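Local coordinates for SIS domain protein (PDB 3FXA), which probably binds a phosphorylated sugar through its SIS domain and may act as a sugar-phosphate isomerase, at residues 99-104 with 125-130; 51-56 with 105-110; 121-126 with 137-142; 141-146 with 161-166; 47-52 with 92-97. All coordinates share one frame; numbering follows the deposited sequence. Where two conformers were deposited one is given.

Followed from the N terminus, the chain first lays down strand 48-51, from which contacts 5 and 2 both start. Contact 5 closes a loop of about forty residues by bringing in strand 95-99, and contact 2 closes a slightly longer one at helix 106-109. Contact 1 opens on residues 99-104, before contact 2 has closed, so these two cross; it ends at 125-130. Contact 3 starts on the same strand, 121-126, and closes a short beta-alpha-beta loop at 139-142, where contact 4 begins and runs on to helix 157-177. Contacts 5, 1 and 3 thus join neighbouring strands of the parallel sheet, while contacts 2 and 4 attach helices to it.

Contact 1: residues 99-104 with 125-130; sequences ISKGGN and VTENPD
Thr126 pins the loop after strand 95-99 to the end of its own strand, and several neighbouring bonds share the work. Its CB lies 3.0 Å from Ser100 O, and OG1, anti to the backbone N (chi1 -178°), reaches between two consecutive carbonyls, 2.8 Å from Lys101 O and 2.9 Å from Ser100 O. Its single proton has both acceptors within reach. The same oxygen accepts from Asn128 N, forming an ST turn, while CG2 is left in the crowded position between backbone N and carbonyl carbon. Lys101 O also takes Glu127 N, in its carbonyl plane, so two groups converge on it. Before the loops begin, Ile99 and Val125 pair as a parallel bridge, and Ser100 N gives a straight bond to Val125 O (165°). Farther out, the Lys101 chain runs extended until it bends at chi4, and NZ forms a salt bridge with Glu127 OE1 (3.0 Å), approached from above the carboxylate plane. Asn128 ND2 donates to Gly102 O at 3.2 Å, the acceptor lying in the amide plane; its OD1 accepts from Asp130 N in an Asx turn. Ser100 OG has its main partner in Thr105 OG1. Loops at this carboxyl edge of a parallel sheet commonly carry the ligand site in SIS domains, so these may do so here.

Contact 2: residues 51-56 with 105-110; sequences AGCGTS and TGELLN
The glycine-rich turn that follows the first strand of the parallel sheet, part of a strand-turn-helix connection, rests here against the short helix 106-109. Cys53 makes the principal contact. Its side chain, with SG anti to the carbonyl carbon (chi1 -66°), points at the first turn of that helix, and the sulfur sits 3.7 Å from Glu107 CB and 3.9 Å from Thr105 CG2. The Glu107 chain bends at chi2, which keeps CG and CD beside the same sulfur. Gly54 takes the N-cap position of helix 55-69, so Cys53 lies within the connection itself, a standard element of alpha/beta sheets. Deeper in, Leu108 sends CD2 to Ala51 CB at 3.9 Å and almost as close to Gly52 N, while CD1 turns to Ala51 O. At the start of the short helix, Thr105 O receives both Leu108 N and Leu109 N, whereas Thr105 OG1 is paired with Ser100 OG and makes no cap. His84 of the second subunit packs on Cys53, Thr105 and Glu107, and Asp81 of that subunit accepts a hydrogen bond from Gly54 N.

Contact 3: residues 121-126 with 137-142; sequences TLIGVT and ADIFFP
Leu122 O serves two donors at the start of this parallel strand pair: Asp138 N at 2.8 Å, on a lone pair, and Ile139 N, nearly along the C=O axis. Asp138 completes the grip with its side chain, for OD2 takes Leu122 N at 2.8 Å through its anti lone pair, in a nearly straight bond (173°). Both peptide groups flanking Leu122 are thus answered by Asp138 and by Ile139, where the strand begins. Farther on, the ladder continues with Gly124 N to Ile139 O at 2.9 Å and Phe141 N to Gly124 O at the same length, the latter donor standing above the carbonyl plane. Ile123 CA also approaches Ile139 O. The sheet face bearing Ile123 and Ile139 has their side chains lying side by side; Ile123 CG2 rests on Phe141 CB at 3.9 Å. Ala137 CB comes to 3.5 Å from Gly124 N; on the face away from Ile123, Thr126 CG2 meets the edge of the Phe140 ring at CE1, 3.6 Å away. Pro142 CD lies over one face of that ring. The two strands and helix 132-136 between them make a beta-alpha-beta unit, with strand 95-99 on the other side of 121-126 and helix 31-43 touching Ile139 and Phe141.

Contact 4: residues 141-146 with 161-166; sequences FPVSVS and MAVIAS
The Phe141 ring turns its edge to helix 157-177: Ser166 CB lies near the ring plane, 3.7 Å from CE1 and 4.1 Å from CZ, while the ring is also stacked with that of Phe167 from the next position on the helix. With CG anti to the backbone N (chi1 -168°), the ring leans from the end of strand 139-142 towards the helix. Two residues on, Val143 spreads its two methyls over the helix surface. CG1, in the crowded position between backbone N and carbonyl carbon (chi1 46°), meets Val163 CG2 at 3.8 Å, the two side chains crossing at about a right angle, and CG2 sits 3.7 Å from Ala162 CB. Val145 comes in from farther along the chain, its CG1 3.6 Å from the same Ala162 CB, so this small methyl is held between two valines. Ser166 OG lies close to Val143 CG2 but spends its proton inside the helix, on Ala162 O at 2.8 Å, a carbonyl that also accepts from Ser166 N. Helix 4-23 adds Ala21 to Val145, and Trp15 of the third subunit donates to Ala165 O. The meeting is therefore wholly by van der Waals contact; the one hydroxyl at the interface is satisfied by its own helix, which lets Ser166 offer an almost apolar surface to the strand end.

Contact 5: residues 47-52 with 92-97; sequences KIVVAG and KEDILI
Strands 48-51 and 95-97 run parallel, their axes 4.7 Å apart and 18° from alignment, with Ile48, Val49 and Val50 opposite Ile95, Leu96 and Ile97. The bonds zigzag along the pair: Ile95 N to Lys47 O, Val49 N to Ile95 O at 2.8 Å, Ile97 N to Val49 O, and Ala51 N to Ile97 O, the last three running nearly along the C=O axis. Just before the ladder, Asp94 grips Lys47 twice. OD1 takes Lys47 N at 2.9 Å from above the carboxylate plane, and OD2 forms a salt bridge with Lys47 NZ (2.8 Å), using its syn lone pair. To get there the lysine sets CG in the crowded position (chi1 63°) and bends at chi4. Val89 O is a further partner of NZ, and Gln91 N of OD2, so the buried charges are well answered, a setting that would be expected to keep the carboxylate ionised. On one face Ile48 CG2 lies alongside Ile97 CD1 at 3.7 Å, and Val50 CG1 rests 3.9 Å from Ile97 CB, under helix 55-69; on the other, Val49 CG1 meets Leu96 CD1 at 4.0 Å. Such a pairing joins the central strand 95-99 to its neighbour 48-51, which has strand 74-76 on its far side, in the five-stranded parallel sheet of the alpha/beta SIS fold.

Contact 1: residues 99-104 with 125-130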
# COMPACT_ATOMS: atom_id res chain seq x y z
N ILE A 99 3.01 15.36 7.11
CA ILE A 99 4.21 15.04 7.92
C ILE A 99 5.45 15.25 7.06
O ILE A 99 5.67 14.56 6.06
CB ILE A 99 4.23 13.59 8.46
CG1 ILE A 99 2.95 13.28 9.24
CG2 ILE A 99 5.49 13.37 9.36
CD1 ILE A 99 2.82 11.85 9.71
N SER A 100 6.20 16.29 7.41
CA SER A 100 7.43 16.64 6.71
C SER A 100 8.40 17.27 7.68
O SER A 100 8.13 18.36 8.17
CB SER A 100 7.10 17.63 5.58
OG SER A 100 8.28 18.26 5.14
N LYS A 101 9.55 16.61 7.92
CA LYS A 101 10.55 17.12 8.88
C LYS A 101 10.94 18.55 8.57
O LYS A 101 10.75 19.41 9.40
CB LYS A 101 11.79 16.22 8.95
CG LYS A 101 12.82 16.57 10.02
CD LYS A 101 13.92 15.51 9.96
CE LYS A 101 15.07 15.73 10.92
NZ LYS A 101 15.78 17.01 10.72
N GLY A 102 11.48 18.81 7.37
CA GLY A 102 11.84 20.16 6.96
C GLY A 102 10.66 21.07 6.64
O GLY A 102 10.85 22.29 6.58
N GLY A 103 9.47 20.50 6.40
CA GLY A 103 8.23 21.24 6.14
C GLY A 103 8.04 21.87 4.77
O GLY A 103 7.07 22.61 4.55
N ASN A 104 8.97 21.62 3.86
CA ASN A 104 8.91 22.17 2.50
C ASN A 104 8.95 21.08 1.41
O ASN A 104 9.20 21.41 0.25
CB ASN A 104 10.06 23.17 2.32
CG ASN A 104 9.87 24.46 3.14
OD1 ASN A 104 8.78 25.04 3.19
ND2 ASN A 104 10.95 24.95 3.71
N VAL A 125 2.83 18.86 10.53
CA VAL A 125 3.75 18.19 11.46
C VAL A 125 5.18 18.34 10.94
O VAL A 125 5.60 17.63 10.03
CB VAL A 125 3.38 16.70 11.66
CG1 VAL A 125 4.33 16.06 12.65
CG2 VAL A 125 1.92 16.56 12.10
N THR A 126 5.93 19.26 11.55
CA THR A 126 7.26 19.61 11.07
C THR A 126 8.13 20.20 12.18
O THR A 126 7.61 20.64 13.21
CB THR A 126 7.13 20.61 9.87
OG1 THR A 126 8.44 20.94 9.37
CG2 THR A 126 6.37 21.89 10.22
N GLU A 127 9.44 20.20 11.97
CA GLU A 127 10.38 20.83 12.93
C GLU A 127 10.51 22.33 12.69
O GLU A 127 10.83 23.08 13.62
CB GLU A 127 11.79 20.19 12.88
CG GLU A 127 12.73 20.63 11.73
CD GLU A 127 14.02 19.84 11.61
OE1 GLU A 127 14.34 18.98 12.48
OE2 GLU A 127 14.75 20.10 10.64
N ASN A 128 10.23 22.75 11.45
CA ASN A 128 10.52 24.09 10.95
C ASN A 128 9.35 25.08 11.02
O ASN A 128 8.44 25.01 10.17
CB ASN A 128 11.08 23.93 9.51
CG ASN A 128 11.60 25.22 8.90
OD1 ASN A 128 11.76 26.24 9.57
ND2 ASN A 128 11.88 25.16 7.59
N PRO A 129 9.38 26.04 12.00
CA PRO A 129 8.26 26.99 12.13
C PRO A 129 8.12 28.02 10.99
O PRO A 129 7.06 28.66 10.89
CB PRO A 129 8.56 27.67 13.47
CG PRO A 129 9.99 27.65 13.58
CD PRO A 129 10.48 26.40 12.92
N ASP A 130 9.17 28.18 10.17
CA ASP A 130 9.20 29.10 9.01
C ASP A 130 8.94 28.38 7.67
O ASP A 130 9.06 28.98 6.60
CB ASP A 130 10.55 29.83 8.98
CG ASP A 130 10.84 30.58 10.29
OD1 ASP A 130 9.92 31.23 10.84
OD2 ASP A 130 11.99 30.51 10.78

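Contact 2: residues 51-56 with 105-110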
# COMPACT_ATOMS: atom_id res chain seq x y z
N ALA A 51 -0.66 12.41 4.93
CA ALA A 51 0.31 12.32 3.82
C ALA A 51 1.75 12.51 4.28
O ALA A 51 2.04 13.34 5.13
CB ALA A 51 -0.01 13.38 2.77
N GLY A 52 2.66 11.75 3.69
CA GLY A 52 4.08 11.85 3.95
C GLY A 52 4.82 11.07 2.88
O GLY A 52 4.21 10.21 2.20
N CYS A 53 6.10 11.41 2.72
CA CYS A 53 7.04 10.77 1.79
C CYS A 53 8.11 10.00 2.58
O CYS A 53 8.62 10.50 3.59
CB CYS A 53 7.75 11.83 0.96
SG CYS A 53 6.71 12.73 -0.15
N GLY A 54 8.50 8.84 2.05
CA GLY A 54 9.53 8.02 2.66
C GLY A 54 9.23 7.68 4.10
O GLY A 54 8.15 7.17 4.39
N THR A 55 10.17 7.99 4.99
CA THR A 55 10.04 7.70 6.42
C THR A 55 8.84 8.45 7.04
O THR A 55 8.12 7.88 7.88
CB THR A 55 11.39 7.97 7.16
OG1 THR A 55 11.38 7.34 8.45
CG2 THR A 55 11.71 9.47 7.27
N SER A 56 8.63 9.71 6.64
CA SER A 56 7.45 10.49 7.08
C SER A 56 6.15 9.75 6.65
O SER A 56 5.15 9.80 7.34
CB SER A 56 7.45 11.90 6.52
OG SER A 56 8.46 12.67 7.11
N THR A 105 8.66 19.81 1.77
CA THR A 105 8.70 18.70 0.80
C THR A 105 7.69 18.99 -0.33
O THR A 105 6.48 19.03 -0.07
CB THR A 105 8.36 17.37 1.49
OG1 THR A 105 9.31 17.14 2.55
CG2 THR A 105 8.39 16.21 0.48
N GLY A 106 8.21 19.24 -1.54
CA GLY A 106 7.39 19.63 -2.72
C GLY A 106 6.16 18.79 -3.00
O GLY A 106 5.10 19.34 -3.31
N GLU A 107 6.29 17.48 -2.81
CA GLU A 107 5.18 16.52 -3.00
C GLU A 107 3.98 16.82 -2.10
O GLU A 107 2.84 16.56 -2.47
CB GLU A 107 5.62 15.07 -2.74
CG GLU A 107 6.64 14.48 -3.68
CD GLU A 107 8.10 14.77 -3.34
OE1 GLU A 107 8.39 15.75 -2.61
OE2 GLU A 107 8.96 14.01 -3.83
N LEU A 108 4.24 17.32 -0.89
CA LEU A 108 3.20 17.68 0.07
C LEU A 108 2.70 19.09 -0.14
O LEU A 108 1.51 19.34 0.03
CB LEU A 108 3.69 17.52 1.52
CG LEU A 108 4.23 16.14 1.96
CD1 LEU A 108 4.38 16.08 3.48
CD2 LEU A 108 3.32 15.02 1.54
N LEU A 109 3.59 20.01 -0.51
CA LEU A 109 3.20 21.41 -0.75
C LEU A 109 2.17 21.49 -1.87
O LEU A 109 1.26 22.30 -1.81
CB LEU A 109 4.39 22.31 -1.06
CG LEU A 109 5.51 22.46 -0.03
CD1 LEU A 109 6.47 23.57 -0.45
CD2 LEU A 109 4.98 22.72 1.40
N ASN A 110 2.34 20.62 -2.88
CA ASN A 110 1.38 20.47 -4.00
C ASN A 110 -0.06 20.06 -3.61
O ASN A 110 -0.97 20.21 -4.42
CB ASN A 110 1.91 19.46 -5.04
CG ASN A 110 3.13 19.96 -5.81
OD1 ASN A 110 3.41 21.15 -5.89
ND2 ASN A 110 3.87 19.02 -6.39

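Contact 3: residues 121-126 with 137-142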
# COMPACT_ATOMS: atom_id res chain seq x y z
N THR A 121 -9.39 20.93 7.42
CA THR A 121 -8.48 21.37 8.48
C THR A 121 -7.07 20.84 8.19
O THR A 121 -6.92 19.66 7.99
CB THR A 121 -8.93 20.88 9.88
OG1 THR A 121 -10.20 21.46 10.22
CG2 THR A 121 -7.91 21.34 10.93
N LEU A 122 -6.07 21.72 8.15
CA LEU A 122 -4.67 21.31 7.92
C LEU A 122 -3.87 21.29 9.24
O LEU A 122 -3.80 22.30 9.95
CB LEU A 122 -4.00 22.25 6.92
CG LEU A 122 -2.53 21.98 6.57
CD1 LEU A 122 -2.36 20.50 6.13
CD2 LEU A 122 -2.01 22.95 5.54
N ILE A 123 -3.26 20.14 9.56
CA ILE A 123 -2.34 20.00 10.70
C ILE A 123 -0.98 19.79 10.04
O ILE A 123 -0.84 18.89 9.24
CB ILE A 123 -2.69 18.81 11.62
CG1 ILE A 123 -4.07 19.02 12.27
CG2 ILE A 123 -1.64 18.65 12.74
CD1 ILE A 123 -4.49 17.98 13.26
N GLY A 124 -0.02 20.68 10.31
CA GLY A 124 1.31 20.57 9.73
C GLY A 124 2.30 20.06 10.76
O GLY A 124 2.58 20.76 11.73
N VAL A 125 2.83 18.86 10.53
CA VAL A 125 3.75 18.19 11.46
C VAL A 125 5.18 18.34 10.94
O VAL A 125 5.60 17.63 10.03
CB VAL A 125 3.38 16.70 11.66
CG1 VAL A 125 4.33 16.06 12.65
CG2 VAL A 125 1.92 16.56 12.10
N THR A 126 5.93 19.26 11.55
CA THR A 126 7.26 19.61 11.07
C THR A 126 8.13 20.20 12.18
O THR A 126 7.61 20.64 13.21
CB THR A 126 7.13 20.61 9.87
OG1 THR A 126 8.44 20.94 9.37
CG2 THR A 126 6.37 21.89 10.22
N ALA A 137 -0.63 25.77 7.89
CA ALA A 137 -1.47 24.91 8.72
C ALA A 137 -2.45 25.68 9.57
O ALA A 137 -2.16 26.79 10.01
CB ALA A 137 -0.60 24.04 9.63
N ASP A 138 -3.60 25.06 9.82
CA ASP A 138 -4.58 25.57 10.80
C ASP A 138 -4.06 25.24 12.21
O ASP A 138 -4.32 25.99 13.15
CB ASP A 138 -5.94 24.95 10.56
CG ASP A 138 -6.50 25.33 9.21
OD1 ASP A 138 -6.55 26.55 8.91
OD2 ASP A 138 -6.85 24.42 8.44
N ILE A 139 -3.39 24.09 12.34
CA ILE A 139 -2.68 23.71 13.56
C ILE A 139 -1.25 23.36 13.16
O ILE A 139 -1.03 22.33 12.49
CB ILE A 139 -3.31 22.52 14.31
CG1 ILE A 139 -4.75 22.81 14.72
CG2 ILE A 139 -2.52 22.17 15.56
CD1 ILE A 139 -5.51 21.57 15.15
N PHE A 140 -0.29 24.22 13.50
CA PHE A 140 1.14 23.92 13.36
C PHE A 140 1.45 23.03 14.60
O PHE A 140 1.20 23.45 15.75
CB PHE A 140 2.00 25.20 13.34
CG PHE A 140 3.47 24.99 13.59
CD1 PHE A 140 4.19 23.98 12.96
CD2 PHE A 140 4.15 25.85 14.47
CE1 PHE A 140 5.56 23.82 13.19
CE2 PHE A 140 5.52 25.70 14.69
CZ PHE A 140 6.22 24.68 14.07
N PHE A 141 1.94 21.82 14.32
CA PHE A 141 2.22 20.80 15.32
C PHE A 141 3.74 20.58 15.31
O PHE A 141 4.24 19.71 14.58
CB PHE A 141 1.42 19.53 15.00
CG PHE A 141 1.41 18.49 16.11
CD1 PHE A 141 2.55 17.69 16.40
CD2 PHE A 141 0.24 18.24 16.83
CE1 PHE A 141 2.52 16.71 17.41
CE2 PHE A 141 0.20 17.25 17.85
CZ PHE A 141 1.34 16.48 18.14
N PRO A 142 4.48 21.37 16.11
CA PRO A 142 5.93 21.22 16.15
C PRO A 142 6.40 19.91 16.78
O PRO A 142 5.83 19.46 17.76
CB PRO A 142 6.40 22.40 17.01
CG PRO A 142 5.19 22.80 17.78
CD PRO A 142 4.04 22.54 16.90

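Contact 4: residues 141-146 with 161-166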
# COMPACT_ATOMS: atom_id res chain seq x y z
N PHE A 141 1.94 21.82 14.32
CA PHE A 141 2.22 20.80 15.32
C PHE A 141 3.74 20.58 15.31
O PHE A 141 4.24 19.71 14.58
CB PHE A 141 1.42 19.53 15.00
CG PHE A 141 1.41 18.49 16.11
CD1 PHE A 141 2.55 17.69 16.40
CD2 PHE A 141 0.24 18.24 16.83
CE1 PHE A 141 2.52 16.71 17.41
CE2 PHE A 141 0.20 17.25 17.85
CZ PHE A 141 1.34 16.48 18.14
N PRO A 142 4.48 21.37 16.11
CA PRO A 142 5.93 21.22 16.15
C PRO A 142 6.40 19.91 16.78
O PRO A 142 5.83 19.46 17.76
CB PRO A 142 6.40 22.40 17.01
CG PRO A 142 5.19 22.80 17.78
CD PRO A 142 4.04 22.54 16.90
N VAL A 143 7.41 19.30 16.18
CA VAL A 143 8.06 18.08 16.69
C VAL A 143 9.48 18.12 16.12
O VAL A 143 9.65 18.44 14.93
CB VAL A 143 7.33 16.78 16.26
CG1 VAL A 143 6.98 16.80 14.78
CG2 VAL A 143 8.17 15.48 16.66
N SER A 144 10.48 17.86 16.95
CA SER A 144 11.87 17.90 16.50
C SER A 144 12.73 17.04 17.41
O SER A 144 12.27 16.64 18.49
CB SER A 144 12.39 19.35 16.44
OG SER A 144 12.56 19.92 17.74
N VAL A 145 13.93 16.75 16.93
CA VAL A 145 14.95 15.97 17.64
C VAL A 145 16.29 16.71 17.50
O VAL A 145 16.57 17.30 16.44
CB VAL A 145 15.03 14.53 17.13
CG1 VAL A 145 13.67 13.84 17.32
CG2 VAL A 145 15.43 14.47 15.65
N SER A 146 17.08 16.69 18.57
CA SER A 146 18.38 17.36 18.63
C SER A 146 19.58 16.48 18.25
O SER A 146 20.66 17.01 17.98
CB SER A 146 18.60 17.89 20.05
OG SER A 146 18.56 16.84 21.00
N MSE A 161 10.48 8.45 15.01
CA MSE A 161 10.01 7.93 16.29
C MSE A 161 9.33 9.03 17.11
O MSE A 161 8.27 8.78 17.69
CB MSE A 161 11.15 7.29 17.09
CG MSE A 161 10.65 6.40 18.16
SE MSE A 161 12.03 5.16 18.67
CE MSE A 161 12.31 4.26 16.98
N ALA A 162 9.92 10.23 17.11
CA ALA A 162 9.35 11.39 17.82
C ALA A 162 7.96 11.75 17.26
O ALA A 162 7.01 12.00 18.02
CB ALA A 162 10.27 12.60 17.73
N VAL A 163 7.82 11.74 15.94
CA VAL A 163 6.50 11.94 15.32
C VAL A 163 5.49 10.85 15.70
O VAL A 163 4.39 11.18 16.12
CB VAL A 163 6.57 12.09 13.77
CG1 VAL A 163 5.17 12.24 13.20
CG2 VAL A 163 7.41 13.28 13.37
N ILE A 164 5.88 9.58 15.61
CA ILE A 164 4.98 8.48 15.93
C ILE A 164 4.55 8.60 17.41
O ILE A 164 3.35 8.57 17.71
CB ILE A 164 5.61 7.09 15.66
CG1 ILE A 164 5.81 6.89 14.15
CG2 ILE A 164 4.71 5.99 16.22
CD1 ILE A 164 6.56 5.59 13.80
N ALA A 165 5.53 8.74 18.30
CA ALA A 165 5.26 8.90 19.74
C ALA A 165 4.34 10.08 20.04
O ALA A 165 3.45 9.97 20.91
CB ALA A 165 6.55 9.06 20.51
N SER A 166 4.55 11.21 19.35
CA SER A 166 3.68 12.38 19.52
C SER A 166 2.19 12.02 19.28
O SER A 166 1.35 12.26 20.12
CB SER A 166 4.09 13.53 18.61
OG SER A 166 5.37 14.03 18.92

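Contact 5: residues 47-52 with 92-97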
# COMPACT_ATOMS: atom_id res chain seq x y z
N LYS A 47 -13.12 12.24 8.25
CA LYS A 47 -12.00 11.33 8.45
C LYS A 47 -10.69 12.08 8.46
O LYS A 47 -10.63 13.24 8.09
CB LYS A 47 -11.99 10.26 7.35
CG LYS A 47 -11.79 10.81 5.94
CD LYS A 47 -12.00 9.74 4.92
CE LYS A 47 -11.92 10.31 3.53
NZ LYS A 47 -12.92 11.40 3.25
N ILE A 48 -9.65 11.38 8.90
CA ILE A 48 -8.31 11.93 8.97
C ILE A 48 -7.53 11.46 7.73
O ILE A 48 -7.37 10.28 7.53
CB ILE A 48 -7.59 11.48 10.25
CG1 ILE A 48 -8.41 11.86 11.50
CG2 ILE A 48 -6.20 12.10 10.32
CD1 ILE A 48 -7.89 11.24 12.80
N VAL A 49 -7.02 12.38 6.94
CA VAL A 49 -6.25 12.02 5.73
C VAL A 49 -4.81 12.37 6.07
O VAL A 49 -4.53 13.51 6.41
CB VAL A 49 -6.76 12.80 4.50
CG1 VAL A 49 -6.00 12.37 3.27
CG2 VAL A 49 -8.26 12.56 4.31
N VAL A 50 -3.88 11.41 6.02
CA VAL A 50 -2.47 11.67 6.40
C VAL A 50 -1.57 11.46 5.18
O VAL A 50 -1.69 10.43 4.52
CB VAL A 50 -1.98 10.83 7.59
CG1 VAL A 50 -0.69 11.44 8.24
CG2 VAL A 50 -3.08 10.73 8.64
N ALA A 51 -0.66 12.41 4.93
CA ALA A 51 0.31 12.32 3.82
C ALA A 51 1.75 12.51 4.28
O ALA A 51 2.04 13.34 5.13
CB ALA A 51 -0.01 13.38 2.77
N GLY A 52 2.66 11.75 3.69
CA GLY A 52 4.08 11.85 3.95
C GLY A 52 4.82 11.07 2.88
O GLY A 52 4.21 10.21 2.20
N LYS A 92 -14.43 18.41 2.87
CA LYS A 92 -14.52 19.61 3.75
C LYS A 92 -14.46 19.32 5.27
O LYS A 92 -13.77 20.02 5.99
CB LYS A 92 -15.76 20.47 3.38
CG LYS A 92 -15.95 21.76 4.20
CD LYS A 92 -17.07 22.60 3.58
CE LYS A 92 -17.33 23.87 4.36
NZ LYS A 92 -16.15 24.80 4.34
N GLU A 93 -15.10 18.23 5.69
CA GLU A 93 -15.22 17.82 7.09
C GLU A 93 -14.01 17.04 7.58
O GLU A 93 -14.00 16.57 8.73
CB GLU A 93 -16.49 16.96 7.33
CG GLU A 93 -17.78 17.34 6.55
CD GLU A 93 -17.81 16.83 5.08
OE1 GLU A 93 -17.40 15.68 4.81
OE2 GLU A 93 -18.26 17.60 4.21
N ASP A 94 -12.98 16.92 6.74
CA ASP A 94 -11.81 16.13 7.07
C ASP A 94 -10.67 16.94 7.67
O ASP A 94 -10.64 18.17 7.60
CB ASP A 94 -11.27 15.41 5.82
CG ASP A 94 -12.24 14.37 5.25
OD1 ASP A 94 -13.21 13.98 5.91
OD2 ASP A 94 -11.96 13.93 4.10
N ILE A 95 -9.71 16.21 8.22
CA ILE A 95 -8.48 16.76 8.76
C ILE A 95 -7.33 16.22 7.94
O ILE A 95 -7.18 15.00 7.89
CB ILE A 95 -8.27 16.34 10.23
CG1 ILE A 95 -9.47 16.79 11.11
CG2 ILE A 95 -6.95 16.93 10.73
CD1 ILE A 95 -9.38 16.37 12.58
N LEU A 96 -6.60 17.09 7.24
CA LEU A 96 -5.40 16.70 6.49
C LEU A 96 -4.20 16.91 7.41
O LEU A 96 -4.03 18.00 7.97
CB LEU A 96 -5.26 17.50 5.19
CG LEU A 96 -4.02 17.27 4.33
CD1 LEU A 96 -3.96 15.82 3.79
CD2 LEU A 96 -3.94 18.28 3.18
N ILE A 97 -3.41 15.86 7.58
CA ILE A 97 -2.18 15.89 8.36
C ILE A 97 -1.03 15.67 7.39
O ILE A 97 -0.93 14.62 6.74
CB ILE A 97 -2.15 14.83 9.49
CG1 ILE A 97 -3.39 14.97 10.40
CG2 ILE A 97 -0.82 14.95 10.28
CD1 ILE A 97 -3.39 14.04 11.65